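Local coordinates for protein rhamnogalacturonan endolyase YesW (Bacillus subtilis, PDB 2ZUX) that cleaves the rhamnogalacturonan backbone of plant cell-wall pectin by endo-type elimination and requires calcium or manganese for activity, at residues A[21-26]-A[65-70]; A[128-133]-A[523-528]; A[28-33]-A[578-583]; A[539-544]-A[566-571]. One frame throughout, in Å; residues are numbered along the deposited sequence.

Contact 1 of 4, residues A[21-26]-A[65-70]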
# COMPACT_ATOMS: atom_id res chain seq x y z
N ILE A 21 6.19 29.52 -6.69
CA ILE A 21 5.23 28.42 -6.77
C ILE A 21 5.91 27.17 -7.30
O ILE A 21 6.42 27.15 -8.42
CB ILE A 21 4.01 28.79 -7.65
CG1 ILE A 21 3.41 30.14 -7.21
CG2 ILE A 21 2.97 27.67 -7.65
CD1 ILE A 21 2.98 30.22 -5.75
N PHE A 22 5.96 26.12 -6.47
CA PHE A 22 6.48 24.83 -6.90
C PHE A 22 5.39 24.06 -7.64
O PHE A 22 4.31 23.84 -7.10
CB PHE A 22 7.00 24.03 -5.71
CG PHE A 22 7.53 22.68 -6.10
CD1 PHE A 22 8.87 22.52 -6.44
CD2 PHE A 22 6.69 21.57 -6.13
CE1 PHE A 22 9.36 21.26 -6.80
CE2 PHE A 22 7.18 20.33 -6.49
CZ PHE A 22 8.51 20.18 -6.83
N VAL A 23 5.70 23.65 -8.86
CA VAL A 23 4.76 22.94 -9.72
C VAL A 23 5.35 21.57 -10.06
O VAL A 23 6.52 21.48 -10.44
CB VAL A 23 4.46 23.73 -11.03
CG1 VAL A 23 3.43 23.04 -11.88
CG2 VAL A 23 4.00 25.17 -10.72
N SER A 24 4.58 20.50 -9.92
CA SER A 24 5.03 19.19 -10.39
C SER A 24 3.88 18.40 -10.98
O SER A 24 2.70 18.69 -10.75
CB SER A 24 5.82 18.40 -9.32
OG SER A 24 4.97 17.67 -8.44
N TRP A 25 4.23 17.42 -11.81
CA TRP A 25 3.24 16.67 -12.56
C TRP A 25 3.79 15.31 -12.97
O TRP A 25 4.98 15.03 -12.78
CB TRP A 25 2.75 17.47 -13.80
CG TRP A 25 3.84 17.78 -14.81
CD1 TRP A 25 4.18 17.05 -15.91
CD2 TRP A 25 4.72 18.92 -14.79
NE1 TRP A 25 5.21 17.66 -16.59
CE2 TRP A 25 5.56 18.81 -15.93
CE3 TRP A 25 4.88 20.02 -13.94
CZ2 TRP A 25 6.55 19.75 -16.23
CZ3 TRP A 25 5.87 20.96 -14.24
CH2 TRP A 25 6.69 20.81 -15.37
N ARG A 26 2.91 14.47 -13.51
CA ARG A 26 3.27 13.11 -13.86
C ARG A 26 3.93 12.99 -15.22
O ARG A 26 3.55 13.69 -16.16
CB ARG A 26 2.02 12.23 -13.90
CG ARG A 26 1.32 12.06 -12.58
CD ARG A 26 -0.04 11.45 -12.78
NE ARG A 26 -0.64 11.05 -11.51
CZ ARG A 26 -1.94 11.04 -11.25
NH1 ARG A 26 -2.83 11.46 -12.15
NH2 ARG A 26 -2.36 10.63 -10.06
N SER A 65 -2.87 32.30 -8.65
CA SER A 65 -2.52 31.77 -9.97
C SER A 65 -3.10 30.38 -10.24
O SER A 65 -3.35 29.61 -9.31
CB SER A 65 -1.00 31.73 -10.15
OG SER A 65 -0.42 33.01 -10.00
N THR A 66 -3.35 30.07 -11.51
CA THR A 66 -3.71 28.71 -11.91
C THR A 66 -2.74 28.23 -12.99
O THR A 66 -2.22 29.03 -13.77
CB THR A 66 -5.17 28.58 -12.42
OG1 THR A 66 -5.33 29.31 -13.64
CG2 THR A 66 -6.17 29.10 -11.39
N TYR A 67 -2.50 26.93 -13.01
CA TYR A 67 -1.51 26.35 -13.90
C TYR A 67 -2.07 25.25 -14.77
O TYR A 67 -3.01 24.55 -14.39
CB TYR A 67 -0.33 25.80 -13.08
CG TYR A 67 0.46 26.89 -12.39
CD1 TYR A 67 1.60 27.42 -12.98
CD2 TYR A 67 0.05 27.40 -11.16
CE1 TYR A 67 2.32 28.43 -12.35
CE2 TYR A 67 0.75 28.40 -10.53
CZ TYR A 67 1.89 28.91 -11.13
OH TYR A 67 2.59 29.91 -10.50
N THR A 68 -1.50 25.13 -15.97
CA THR A 68 -1.72 23.99 -16.85
C THR A 68 -0.36 23.60 -17.41
O THR A 68 0.59 24.39 -17.39
CB THR A 68 -2.68 24.31 -18.02
OG1 THR A 68 -2.21 25.47 -18.72
CG2 THR A 68 -4.11 24.55 -17.51
N VAL A 69 -0.28 22.36 -17.88
CA VAL A 69 0.89 21.88 -18.58
C VAL A 69 0.44 21.31 -19.93
O VAL A 69 -0.66 20.77 -20.04
CB VAL A 69 1.67 20.83 -17.73
CG1 VAL A 69 2.60 19.98 -18.60
CG2 VAL A 69 2.45 21.54 -16.63
N ARG A 70 1.28 21.48 -20.95
CA ARG A 70 1.03 20.89 -22.26
C ARG A 70 2.22 20.03 -22.64
O ARG A 70 3.36 20.51 -22.61
CB ARG A 70 0.80 21.98 -23.31
CG ARG A 70 -0.37 22.91 -23.01
CD ARG A 70 -0.64 23.87 -24.16
NE ARG A 70 -1.37 25.05 -23.70
CZ ARG A 70 -1.46 26.20 -24.35
NH1 ARG A 70 -0.86 26.36 -25.53
NH2 ARG A 70 -2.16 27.20 -23.83

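Contact 2 of 4, residues A[128-133]-A[523-528]. With CA (calcium ion), chain H.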
# COMPACT_ATOMS: atom_id res chain seq x y z
N TYR A 128 -7.19 10.22 -8.21
CA TYR A 128 -7.54 9.27 -7.16
C TYR A 128 -8.50 9.81 -6.13
O TYR A 128 -8.42 10.98 -5.73
CB TYR A 128 -6.28 8.78 -6.45
CG TYR A 128 -5.40 7.90 -7.30
CD1 TYR A 128 -5.85 6.66 -7.74
CD2 TYR A 128 -4.12 8.31 -7.65
CE1 TYR A 128 -5.06 5.85 -8.53
CE2 TYR A 128 -3.32 7.51 -8.44
CZ TYR A 128 -3.79 6.28 -8.88
OH TYR A 128 -2.99 5.48 -9.65
N GLU A 129 -9.40 8.93 -5.69
CA GLU A 129 -10.18 9.11 -4.48
C GLU A 129 -9.47 8.37 -3.34
O GLU A 129 -8.71 7.42 -3.58
CB GLU A 129 -11.58 8.51 -4.65
CG GLU A 129 -12.58 9.38 -5.40
CD GLU A 129 -12.19 9.64 -6.85
OE1 GLU A 129 -12.07 8.68 -7.64
OE2 GLU A 129 -12.03 10.83 -7.20
N LEU A 130 -9.71 8.82 -2.11
CA LEU A 130 -9.21 8.15 -0.92
C LEU A 130 -10.29 7.26 -0.32
O LEU A 130 -11.42 7.70 -0.11
CB LEU A 130 -8.77 9.19 0.11
CG LEU A 130 -7.41 9.82 -0.18
CD1 LEU A 130 -7.28 11.18 0.48
CD2 LEU A 130 -6.27 8.87 0.22
N ILE A 131 -9.93 6.00 -0.07
CA ILE A 131 -10.81 5.06 0.61
C ILE A 131 -10.23 4.88 2.01
O ILE A 131 -9.11 4.37 2.16
CB ILE A 131 -10.89 3.69 -0.14
CG1 ILE A 131 -11.27 3.88 -1.62
CG2 ILE A 131 -11.86 2.73 0.56
CD1 ILE A 131 -12.59 4.59 -1.88
N LEU A 132 -10.98 5.33 3.02
CA LEU A 132 -10.49 5.42 4.38
C LEU A 132 -11.18 4.47 5.35
O LEU A 132 -12.41 4.40 5.38
CB LEU A 132 -10.68 6.85 4.89
CG LEU A 132 -10.27 7.14 6.34
CD1 LEU A 132 -8.76 7.07 6.49
CD2 LEU A 132 -10.79 8.51 6.76
N LYS A 133 -10.37 3.76 6.13
CA LYS A 133 -10.89 2.92 7.21
C LYS A 133 -10.86 3.71 8.50
O LYS A 133 -9.83 4.29 8.86
CB LYS A 133 -10.07 1.63 7.33
CG LYS A 133 -10.56 0.66 8.42
CD LYS A 133 -9.67 -0.59 8.51
CE LYS A 133 -8.34 -0.26 9.18
NZ LYS A 133 -7.39 -1.42 9.17
N SER A 523 -10.33 15.24 12.14
CA SER A 523 -11.25 16.11 11.42
C SER A 523 -10.89 16.24 9.94
O SER A 523 -11.72 16.66 9.13
CB SER A 523 -11.31 17.50 12.06
OG SER A 523 -10.04 18.12 12.07
N ALA A 524 -9.66 15.87 9.59
CA ALA A 524 -9.17 15.98 8.22
C ALA A 524 -8.04 15.00 7.96
O ALA A 524 -7.38 14.54 8.90
CB ALA A 524 -8.70 17.41 7.94
N LEU A 525 -7.84 14.69 6.69
CA LEU A 525 -6.59 14.10 6.22
C LEU A 525 -5.78 15.20 5.55
O LEU A 525 -6.34 16.06 4.87
CB LEU A 525 -6.85 12.98 5.21
CG LEU A 525 -7.67 11.77 5.66
CD1 LEU A 525 -7.88 10.84 4.49
CD2 LEU A 525 -7.00 11.05 6.82
N ARG A 526 -4.46 15.18 5.75
CA ARG A 526 -3.57 16.12 5.10
C ARG A 526 -2.70 15.38 4.11
O ARG A 526 -2.07 14.38 4.46
CB ARG A 526 -2.67 16.80 6.13
CG ARG A 526 -3.38 17.69 7.13
CD ARG A 526 -2.36 18.33 8.01
NE ARG A 526 -2.94 19.21 9.02
CZ ARG A 526 -2.23 19.79 9.98
NH1 ARG A 526 -0.92 19.59 10.05
NH2 ARG A 526 -2.83 20.56 10.87
N ILE A 527 -2.68 15.87 2.87
CA ILE A 527 -1.83 15.29 1.84
C ILE A 527 -0.61 16.19 1.66
O ILE A 527 -0.75 17.33 1.20
CB ILE A 527 -2.56 15.16 0.49
CG1 ILE A 527 -3.92 14.46 0.67
CG2 ILE A 527 -1.67 14.43 -0.52
CD1 ILE A 527 -4.74 14.38 -0.62
N TYR A 528 0.56 15.70 2.03
CA TYR A 528 1.82 16.42 1.85
C TYR A 528 2.46 15.98 0.55
O TYR A 528 2.57 14.78 0.28
CB TYR A 528 2.77 16.12 3.01
CG TYR A 528 2.37 16.75 4.33
CD1 TYR A 528 3.05 17.87 4.82
CD2 TYR A 528 1.33 16.23 5.09
CE1 TYR A 528 2.68 18.46 6.03
CE2 TYR A 528 0.96 16.80 6.31
CZ TYR A 528 1.64 17.91 6.76
OH TYR A 528 1.26 18.47 7.97
CA CA H . -11.54 10.27 -9.55
O HOH W 1 -11.70 12.63 -9.26

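Contact 3 of 4, residues A[28-33]-A[578-583]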
# COMPACT_ATOMS: atom_id res chain seq x y z
N LEU A 28 3.66 10.12 -17.61
CA LEU A 28 2.72 9.00 -17.70
C LEU A 28 3.33 7.81 -18.43
O LEU A 28 4.12 7.99 -19.36
CB LEU A 28 1.43 9.44 -18.40
CG LEU A 28 0.62 10.52 -17.67
CD1 LEU A 28 -0.44 11.09 -18.60
CD2 LEU A 28 -0.02 10.00 -16.38
N GLY A 29 2.95 6.61 -18.00
CA GLY A 29 3.49 5.36 -18.55
C GLY A 29 3.23 5.17 -20.03
O GLY A 29 3.85 4.32 -20.67
N THR A 30 2.31 5.96 -20.57
CA THR A 30 1.96 5.93 -21.99
C THR A 30 2.84 6.87 -22.82
O THR A 30 2.72 6.92 -24.05
CB THR A 30 0.49 6.31 -22.21
OG1 THR A 30 0.23 7.57 -21.58
CG2 THR A 30 -0.44 5.24 -21.63
N GLU A 31 3.73 7.61 -22.15
CA GLU A 31 4.56 8.61 -22.82
C GLU A 31 5.98 8.12 -23.06
O GLU A 31 6.55 7.41 -22.23
CB GLU A 31 4.54 9.93 -22.03
CG GLU A 31 3.15 10.53 -21.95
CD GLU A 31 3.07 11.81 -21.14
OE1 GLU A 31 3.55 11.86 -19.99
OE2 GLU A 31 2.48 12.79 -21.64
N ASN A 32 6.53 8.50 -24.21
CA ASN A 32 7.90 8.16 -24.60
C ASN A 32 8.93 9.09 -23.97
O ASN A 32 8.59 10.18 -23.50
CB ASN A 32 8.03 8.22 -26.13
CG ASN A 32 7.35 7.05 -26.83
OD1 ASN A 32 7.24 5.95 -26.29
ND2 ASN A 32 6.89 7.29 -28.05
N ALA A 33 10.19 8.66 -23.98
CA ALA A 33 11.29 9.46 -23.44
C ALA A 33 11.45 10.80 -24.15
O ALA A 33 12.01 11.73 -23.59
CB ALA A 33 12.60 8.66 -23.51
N PRO A 578 6.83 1.59 -19.15
CA PRO A 578 5.92 0.54 -18.70
C PRO A 578 5.19 -0.12 -19.87
O PRO A 578 4.76 0.56 -20.81
CB PRO A 578 4.92 1.29 -17.82
CG PRO A 578 5.63 2.50 -17.37
CD PRO A 578 6.57 2.88 -18.47
N ASN A 579 5.08 -1.45 -19.82
CA ASN A 579 4.33 -2.21 -20.81
C ASN A 579 2.89 -2.30 -20.35
O ASN A 579 2.52 -3.21 -19.61
CB ASN A 579 4.94 -3.60 -21.02
CG ASN A 579 4.35 -4.32 -22.23
OD1 ASN A 579 3.65 -3.72 -23.04
ND2 ASN A 579 4.63 -5.61 -22.34
N MET A 580 2.08 -1.33 -20.77
CA MET A 580 0.74 -1.18 -20.22
C MET A 580 -0.28 -0.71 -21.26
O MET A 580 0.08 -0.16 -22.30
CB MET A 580 0.76 -0.19 -19.05
CG MET A 580 1.33 1.19 -19.38
SD MET A 580 1.09 2.39 -18.07
CE MET A 580 -0.59 2.92 -18.40
N TYR A 581 -1.55 -0.95 -20.96
CA TYR A 581 -2.64 -0.30 -21.65
C TYR A 581 -3.61 0.20 -20.59
O TYR A 581 -3.57 -0.25 -19.44
CB TYR A 581 -3.35 -1.26 -22.61
CG TYR A 581 -4.10 -2.39 -21.93
CD1 TYR A 581 -5.45 -2.25 -21.60
CD2 TYR A 581 -3.47 -3.60 -21.64
CE1 TYR A 581 -6.14 -3.28 -20.98
CE2 TYR A 581 -4.15 -4.63 -21.02
CZ TYR A 581 -5.49 -4.47 -20.70
OH TYR A 581 -6.17 -5.49 -20.09
N THR A 582 -4.47 1.14 -20.96
CA THR A 582 -5.53 1.59 -20.05
C THR A 582 -6.90 1.19 -20.60
O THR A 582 -7.04 1.00 -21.82
CB THR A 582 -5.48 3.11 -19.79
OG1 THR A 582 -5.86 3.82 -20.97
CG2 THR A 582 -4.08 3.55 -19.37
N PRO A 583 -7.90 1.03 -19.73
CA PRO A 583 -9.27 0.83 -20.21
C PRO A 583 -9.74 1.98 -21.11
O PRO A 583 -10.53 1.76 -22.03
CB PRO A 583 -10.09 0.80 -18.92
CG PRO A 583 -9.13 0.30 -17.89
CD PRO A 583 -7.84 0.94 -18.25

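Contact 4 of 4, residues A[539-544]-A[566-571]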
# COMPACT_ATOMS: atom_id res chain seq x y z
N TYR A 539 8.77 7.77 -14.54
CA TYR A 539 7.35 7.48 -14.73
C TYR A 539 6.63 7.47 -13.40
O TYR A 539 7.17 7.01 -12.39
CB TYR A 539 7.17 6.13 -15.42
CG TYR A 539 7.56 6.16 -16.87
CD1 TYR A 539 6.76 6.83 -17.79
CD2 TYR A 539 8.72 5.55 -17.32
CE1 TYR A 539 7.11 6.88 -19.13
CE2 TYR A 539 9.08 5.60 -18.67
CZ TYR A 539 8.27 6.27 -19.56
OH TYR A 539 8.61 6.32 -20.89
N THR A 540 5.40 7.98 -13.39
CA THR A 540 4.62 7.95 -12.17
C THR A 540 4.65 6.54 -11.58
O THR A 540 4.53 5.54 -12.29
CB THR A 540 3.17 8.46 -12.37
OG1 THR A 540 2.48 8.40 -11.11
CG2 THR A 540 2.40 7.63 -13.39
N LEU A 541 4.86 6.46 -10.27
CA LEU A 541 5.08 5.16 -9.64
C LEU A 541 3.84 4.27 -9.69
O LEU A 541 3.95 3.05 -9.65
CB LEU A 541 5.60 5.34 -8.21
CG LEU A 541 6.84 6.23 -8.04
CD1 LEU A 541 7.29 6.24 -6.58
CD2 LEU A 541 7.98 5.78 -8.98
N MET A 542 2.67 4.89 -9.84
CA MET A 542 1.43 4.16 -9.95
C MET A 542 1.30 3.43 -11.29
O MET A 542 0.37 2.65 -11.49
CB MET A 542 0.24 5.09 -9.72
CG MET A 542 0.20 5.64 -8.30
SD MET A 542 0.13 4.41 -6.98
CE MET A 542 -1.65 4.29 -6.75
N HIS A 543 2.23 3.70 -12.22
CA HIS A 543 2.31 2.95 -13.47
C HIS A 543 3.40 1.87 -13.45
O HIS A 543 3.67 1.22 -14.47
CB HIS A 543 2.53 3.88 -14.66
CG HIS A 543 1.29 4.59 -15.13
ND1 HIS A 543 0.01 4.20 -14.81
CD2 HIS A 543 1.16 5.65 -15.96
CE1 HIS A 543 -0.85 5.01 -15.39
NE2 HIS A 543 -0.18 5.89 -16.11
N ASP A 544 4.03 1.67 -12.29
CA ASP A 544 4.93 0.54 -12.12
C ASP A 544 4.14 -0.66 -11.61
O ASP A 544 3.37 -0.53 -10.67
CB ASP A 544 6.04 0.86 -11.13
CG ASP A 544 6.97 -0.32 -10.93
OD1 ASP A 544 7.77 -0.59 -11.85
OD2 ASP A 544 6.87 -1.01 -9.89
N PHE A 566 11.69 -2.22 -10.53
CA PHE A 566 13.04 -1.96 -11.01
C PHE A 566 13.83 -1.32 -9.88
O PHE A 566 13.25 -0.82 -8.90
CB PHE A 566 13.00 -1.04 -12.24
CG PHE A 566 12.35 0.28 -11.97
CD1 PHE A 566 13.10 1.38 -11.57
CD2 PHE A 566 10.97 0.42 -12.06
CE1 PHE A 566 12.50 2.61 -11.29
CE2 PHE A 566 10.36 1.65 -11.78
CZ PHE A 566 11.13 2.73 -11.39
N PHE A 567 15.16 -1.32 -10.00
CA PHE A 567 16.00 -0.65 -9.03
C PHE A 567 15.94 0.86 -9.27
O PHE A 567 16.40 1.36 -10.30
CB PHE A 567 17.45 -1.13 -9.08
CG PHE A 567 18.37 -0.32 -8.23
CD1 PHE A 567 18.28 -0.38 -6.84
CD2 PHE A 567 19.31 0.53 -8.80
CE1 PHE A 567 19.10 0.39 -6.03
CE2 PHE A 567 20.14 1.30 -8.00
CZ PHE A 567 20.04 1.23 -6.61
N LEU A 568 15.33 1.56 -8.32
CA LEU A 568 15.28 3.02 -8.32
C LEU A 568 16.26 3.45 -7.24
O LEU A 568 16.03 3.23 -6.06
CB LEU A 568 13.87 3.51 -8.01
CG LEU A 568 13.52 4.97 -8.33
CD1 LEU A 568 12.03 5.21 -8.10
CD2 LEU A 568 14.35 5.95 -7.51
N GLY A 569 17.38 4.03 -7.65
CA GLY A 569 18.38 4.43 -6.69
C GLY A 569 19.62 4.96 -7.35
O GLY A 569 19.66 5.12 -8.58
N ASP A 570 20.64 5.23 -6.54
CA ASP A 570 21.88 5.78 -7.06
C ASP A 570 22.53 4.79 -8.01
O ASP A 570 22.65 3.61 -7.71
CB ASP A 570 22.83 6.12 -5.93
CG ASP A 570 24.07 6.84 -6.42
OD1 ASP A 570 23.97 8.04 -6.74
OD2 ASP A 570 25.12 6.18 -6.52
N GLY A 571 22.95 5.30 -9.17
CA GLY A 571 23.59 4.47 -10.19
C GLY A 571 22.64 3.64 -11.02
O GLY A 571 23.07 2.78 -11.78

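Contact 1 of 4, residues A[21-26]-A[65-70]
Val23 CG2 lies over one face of the Tyr67 ring, 4.1 Å from its centroid and 15° off the ring normal, a CH-pi contact displaced toward the CD1-CE1 rim. A second swaps the roles: Val69 CG2 stands 4.0 Å from the centroid of the six-membered ring of Trp25, 14° off the normal, while Val69 CG1 reaches the pyrrole side near NE1. With chi1 at 62°, CG of Trp25 is held between its backbone N and carbonyl carbon, and the Trp25 and Val69 side chains cross at about a right angle. At the far end, Ile21 CG2 comes obliquely against Tyr67 CE2 at 3.7 Å, and Ile21 CB is 3.4 Å from Tyr67 OH. That hydroxyl is hydrogen-bonded to Asp58 OD2. A leucine in place of Tyr67 would probably leave the Asp58 carboxylate without this mate and Val23 CG2 without a ring to rest on. The CA atoms of Val23 and Tyr67, 8.3 Å apart, are too far for backbone pairing: side chains join strand 20-24, with the Trp25 that follows it, to strand 66-73. Strands 13-17 and 76-87 lie between them in one mixed sheet, which thus folds back on itself, consistent with a sandwich-like E-set domain.

Contact 2 of 4, residues A[128-133]-A[523-528]
Leu130 and Leu525 meet tip to tip across two strands whose axes stay 11.1 Å apart, so three methyl contacts carry the whole junction between segments with 389 residues between them. The CD1 atoms of Leu130 and Leu525 are 4.1 Å apart. In both leucines CG stands opposite the carbonyl carbon, beside the backbone N (chi1 -78° in Leu130 and -60° in Leu525); with both CB atoms directed across the gap, this helps bring the CD1 branches together. Leu130 CD1 is shared, since it also approaches Ile527 CD1 at 4.2 Å. Leu525 CD1 is shared in turn and takes a looser contact from Leu132 CD1 at 4.4 Å. All four residues are buried, in apolar packing without a polar link.

The strands run at 132° to each other and belong to different sheets, 129-136 being the middle strand of the sheet 102-167, and these pack as blades do in a beta-propeller. Strand 524-528 pairs with 514-519 and also with 91-95, so early and late strands of the domain share one sheet, consistent with the "velcro" ring closure of propellers.

Alternation along the first strand turns the neighbouring Glu129 away from these leucines to a calcium ion. Its carboxylate is bidentate, OE1 and OE2 each 2.5 Å from the calcium. Water 1, 2.4 Å from the calcium, Asp121, Asp123, Asp125 and the Gln127 carbonyl complete the site, a loop of alternating aspartates closed by a glutamate that resembles a shortened EF-hand calcium loop. In the second strand, Arg526 NH1 donates to Tyr528 OH at 3.2 Å, with the hydroxyl near the guanidinium plane.

Contact 3 of 4, residues A[28-33]-A[578-583]
Met580 pushes its thioether against the bare CA of Gly29, and its course explains the contact. From CB, chi1 of 56° places CG between the backbone N and the carbonyl carbon, and a nearly extended chi2 carries the chain on toward the loop. There SD lies 3.8 Å from Gly29 CA. A bend at chi3, -82°, then turns CE aside to meet Thr30 CG2 at 4.0 Å, the two side chains crossing at about a right angle.

Pro578 flanks the same glycine: its CG is 3.8 Å from Gly29 CA, and its CD is 3.8 Å from Gly29 O. A beta carbon on Gly29 would point into this pair and run into the sulfur. The glycine sits in a type I turn from Leu28 to Glu31, closed by the 2.8 Å bond from Glu31 N to Leu28 O. Replacing Pro578 by a serine would probably open a gap beside Gly29, because the ring carbons CG and CD that touch it would be gone.

The turn belongs to the loop after strand 20-24 of the N-terminal sheet, while strand 580-581 pairs in parallel with strand 3-4. Across the segments themselves, no polar bond forms. The last modelled residues are thus set against the turn by shape and dispersion, with the Lys577 bond to Gly29 O and the Arg10-Glu31 salt bridge probably steadying the turn.

Contact 4 of 4, residues A[539-544]-A[566-571]
The polar-aromatic contact is between Asp544 and Phe566. Asp544 OD1 sits at the edge of the phenyl ring, near its plane, 3.4 Å from both Phe566 CD2 and Phe566 CE2, and the carboxylate plane is turned 79° from the ring plane. Such an approach sets an oxygen that is probably negatively charged against the slightly positive rim of ring hydrogens. Asp544 reaches it with CG anti to the backbone N (chi1 179°), whereas chi1 of 59° swings the Phe566 ring round toward the carboxylate.

Apolar packing makes the second contact. Leu541 CD2 meets Leu568 CD1 at 4.2 Å, the two side chains crossing at about a right angle; Leu541 also rests on Tyr547 of helix 547-553.

Hydrogen bonds hold the two groups in position. Asp544 OD1 is bonded to Ser565 OG, so the oxygen that faces the ring is also held by the residue just before the one that bears the ring. OD2 takes the backbone N atoms of Val546 and Tyr547. Within 539-544, His543 N bonds to Thr540 O at 2.9 Å and Asp544 N to Leu541 O at 3.0 Å, the pattern of a short 3-10 turn. Thr540 OG1 and Leu541 N both bond to Asp506, which binds a calcium ion.

By capping backbone N atoms in the turn that leads into helix 547-553, Asp544 acts as an N-terminal cap in a loop region of the propeller domain.

In the fold
The four contacts stand about 14 to 27 Å apart, centre to centre. Contact 1 lies in the N-terminal beta-sheet domain, contacts 2 and 4 in the propeller domain, and contact 3 joins the N-terminal domain to the last modelled residues. Along the sequence contact 1 closes before contact 2 opens, and contact 2 before contact 4; contact 3 spans both of these, and its segments alternate with those of contact 1. Contacts 3 and 4 are the closest pair, joined by a probable hydrogen bond from Tyr539 OH to Glu31 O. Arg26 of contact 1 packs on Tyr128 of contact 2 and Thr540 of contact 4. The N-terminal domain is thus bound to the propeller at several points.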